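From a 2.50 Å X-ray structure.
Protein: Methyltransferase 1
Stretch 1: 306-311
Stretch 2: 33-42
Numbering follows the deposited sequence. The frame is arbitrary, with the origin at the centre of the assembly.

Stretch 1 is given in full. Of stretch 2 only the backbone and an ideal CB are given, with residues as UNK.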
# COMPACT_ATOMS: atom_id res chain seq x y z
N CYS A 306 18.31 -4.51 12.04
CA CYS A 306 18.65 -5.86 12.44
C CYS A 306 17.47 -6.81 12.37
O CYS A 306 17.46 -7.81 13.07
CB CYS A 306 19.22 -5.88 13.86
SG CYS A 306 20.68 -4.86 14.12
N CYS A 307 16.48 -6.55 11.53
CA CYS A 307 15.35 -7.46 11.44
C CYS A 307 15.76 -8.78 10.82
O CYS A 307 16.73 -8.85 10.11
CB CYS A 307 14.21 -6.84 10.64
SG CYS A 307 14.61 -6.61 8.88
N ASP A 308 14.99 -9.84 11.08
CA ASP A 308 15.16 -11.10 10.39
C ASP A 308 13.99 -11.31 9.45
O ASP A 308 14.17 -11.82 8.32
CB ASP A 308 15.31 -12.25 11.38
CG ASP A 308 16.55 -12.07 12.28
OD1 ASP A 308 17.65 -12.54 11.89
OD2 ASP A 308 16.42 -11.42 13.35
N CYS A 309 12.80 -10.91 9.89
CA CYS A 309 11.62 -10.90 9.01
C CYS A 309 11.03 -9.50 8.99
O CYS A 309 11.25 -8.72 9.92
CB CYS A 309 10.60 -11.96 9.43
SG CYS A 309 11.42 -13.56 9.78
N TRP A 310 10.31 -9.17 7.92
CA TRP A 310 9.90 -7.80 7.65
C TRP A 310 8.45 -7.85 7.26
O TRP A 310 8.08 -8.52 6.29
CB TRP A 310 10.76 -7.24 6.54
CG TRP A 310 10.56 -5.81 6.12
CD1 TRP A 310 10.39 -5.35 4.84
CD2 TRP A 310 10.59 -4.64 6.96
NE1 TRP A 310 10.28 -3.99 4.82
CE2 TRP A 310 10.41 -3.51 6.11
CE3 TRP A 310 10.74 -4.43 8.34
CZ2 TRP A 310 10.38 -2.19 6.59
CZ3 TRP A 310 10.71 -3.11 8.82
CH2 TRP A 310 10.53 -2.01 7.94
N SER A 311 7.63 -7.16 8.07
CA SER A 311 6.19 -7.24 7.98
C SER A 311 5.45 -5.91 7.64
O SER A 311 5.98 -4.83 7.88
CB SER A 311 5.69 -7.81 9.30
OG SER A 311 4.30 -7.55 9.50
N UNK A 33 14.43 -21.01 6.64
CA UNK A 33 15.30 -20.77 7.77
C UNK A 33 15.35 -19.30 8.10
O UNK A 33 15.39 -18.44 7.21
CB UNK A 33 16.71 -21.30 7.49
N UNK A 34 15.30 -19.02 9.41
CA UNK A 34 15.13 -17.66 9.90
C UNK A 34 16.33 -17.26 10.74
O UNK A 34 16.69 -17.97 11.67
CB UNK A 34 13.84 -17.53 10.71
N UNK A 35 16.92 -16.11 10.39
CA UNK A 35 18.15 -15.64 11.00
C UNK A 35 19.35 -16.40 10.46
O UNK A 35 20.42 -16.39 11.06
CB UNK A 35 18.08 -15.78 12.52
N UNK A 36 19.17 -17.02 9.30
CA UNK A 36 20.19 -17.87 8.68
C UNK A 36 21.01 -17.23 7.54
O UNK A 36 21.61 -17.93 6.73
CB UNK A 36 19.51 -19.13 8.14
N UNK A 37 21.09 -15.91 7.47
CA UNK A 37 21.82 -15.32 6.35
C UNK A 37 20.89 -14.75 5.26
O UNK A 37 21.33 -14.52 4.17
CB UNK A 37 22.75 -16.37 5.74
N UNK A 38 19.60 -14.56 5.57
CA UNK A 38 18.70 -13.84 4.66
C UNK A 38 17.43 -13.33 5.36
O UNK A 38 16.83 -14.05 6.16
CB UNK A 38 18.31 -14.75 3.49
N UNK A 39 17.02 -12.10 5.03
CA UNK A 39 15.77 -11.56 5.55
C UNK A 39 14.59 -12.17 4.80
O UNK A 39 14.72 -12.56 3.64
CB UNK A 39 15.75 -10.03 5.44
N UNK A 40 13.44 -12.26 5.46
CA UNK A 40 12.25 -12.87 4.85
C UNK A 40 11.03 -11.96 5.00
O UNK A 40 10.77 -11.47 6.11
CB UNK A 40 11.97 -14.23 5.48
N UNK A 41 10.28 -11.74 3.89
CA UNK A 41 9.06 -10.95 4.07
C UNK A 41 7.99 -11.75 4.79
O UNK A 41 7.88 -12.96 4.59
CB UNK A 41 8.53 -10.47 2.72
N UNK A 42 7.21 -11.07 5.62
CA UNK A 42 6.12 -11.69 6.39
C UNK A 42 4.86 -10.87 6.13
O UNK A 42 4.73 -9.73 6.60
CB UNK A 42 6.44 -11.75 7.88

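Position 33 lies beyond the reach of stretch 1, so nothing here selects its side chain; it is Glu-33. At position 34 CA-to-CB points sideways, yet the ideal CB sits 4.7 Å from Cys-309 SG. A branched or medium apolar side chain could cover that sulfur. Ile-34 does so, its CG2 packing 3.5 Å from Cys-309 SG.

Position 35 reads differently. Its phi of 77° by itself favours glycine; an ideal CB would stand 3.3 Å from Asp-308 OD1, close but not a clash, so a small side chain is not ruled out by that atom. Glycine is the simplest answer, and Gly-35 brings its CA to 3.3 Å from Asp-308 OD1. Its N also donates to a water, 2.9 Å from N to the water O, and that O lies 2.9 Å from Asp-308 O, linking the corner to stretch 1.

Positions 36 and 37 point away from stretch 1. The first could hold many residues and is Ala-36; the second, at phi 104° and psi 15°, would jam a CB against the preceding carbonyl, and is Gly-37. Position 38 also points away, leaving room for a large side chain; Tyr-38 folds back within its own stretch, where its OH accepts a hydrogen bond from Glu-33 N at 3.0 Å.

From position 39 the chains run side by side. The ideal CB there lies sideways, 3.7 Å from Asp-308 O, with Cys-307 O beyond, so a compact or beta-branched residue would suit. Thr-39 sets CG2 3.9 Å from Cys-307 O, while OG1 is hydrogen-bonded elsewhere in the structure.

Position 40 must keep its N-H, because Asp-308 O waits 3.0 Å from that N; its own O receives Trp-310 N at 3.0 Å. The CB shares a sheet face with Cys-309, 4.4 Å from SG, inviting an apolar, strand-loving side chain. Ile-40 supplies one, with CB 4.3 Å from Cys-309 SG in the deposited model.

Position 41 turns to the face of Trp-310, but the indole leads away, and stretch 1 asks nothing of this N. Phi of -73° permits proline, though other residues would fit. Pro-41 therefore costs no bond in this ladder, and its CA makes a C-H...O contact to Trp-310 O at 3.4 Å.

Position 42 again needs an N-H, donating to Trp-310 O at 2.8 Å. Its CB returns to the Cys-309 face, near Cys-309 CB and Ser-311 CB, where apolar or long polar chains could lie. Glu-42 extends past Cys-309, OE1 4.0 Å from Cys-309 CB, and both carboxylate oxygens find hydrogen bonds elsewhere.

Stretch 2 (33-42) EIGAGYTIPE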
# COMPACT_ATOMS: atom_id res chain seq x y z
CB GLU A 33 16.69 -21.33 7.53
CG GLU A 33 16.75 -22.87 7.42
CD GLU A 33 18.16 -23.36 7.19
OE1 GLU A 33 19.04 -22.50 7.00
OE2 GLU A 33 18.41 -24.59 7.21
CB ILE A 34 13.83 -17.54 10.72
CG1 ILE A 34 12.68 -18.18 9.94
CG2 ILE A 34 13.54 -16.07 11.05
CD1 ILE A 34 11.44 -18.39 10.73
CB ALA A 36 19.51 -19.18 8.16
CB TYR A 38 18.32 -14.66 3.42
CG TYR A 38 17.61 -15.97 3.67
CD1 TYR A 38 18.32 -17.17 3.81
CD2 TYR A 38 16.22 -16.02 3.74
CE1 TYR A 38 17.65 -18.39 4.02
CE2 TYR A 38 15.54 -17.22 3.95
CZ TYR A 38 16.25 -18.41 4.08
OH TYR A 38 15.54 -19.59 4.23
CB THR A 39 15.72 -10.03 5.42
OG1 THR A 39 15.89 -9.66 4.04
CG2 THR A 39 16.83 -9.38 6.28
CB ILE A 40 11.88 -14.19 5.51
CG1 ILE A 40 13.04 -15.19 5.43
CG2 ILE A 40 10.69 -14.80 4.83
CD1 ILE A 40 13.04 -16.13 6.62
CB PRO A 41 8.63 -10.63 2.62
CG PRO A 41 9.20 -11.76 1.80
CD PRO A 41 10.48 -12.17 2.49
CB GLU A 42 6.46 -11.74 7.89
CG GLU A 42 5.35 -12.34 8.83
CD GLU A 42 5.87 -12.95 10.19
OE1 GLU A 42 6.92 -12.52 10.76
OE2 GLU A 42 5.24 -13.91 10.69
O HOH W 1 15.57 -14.35 8.49
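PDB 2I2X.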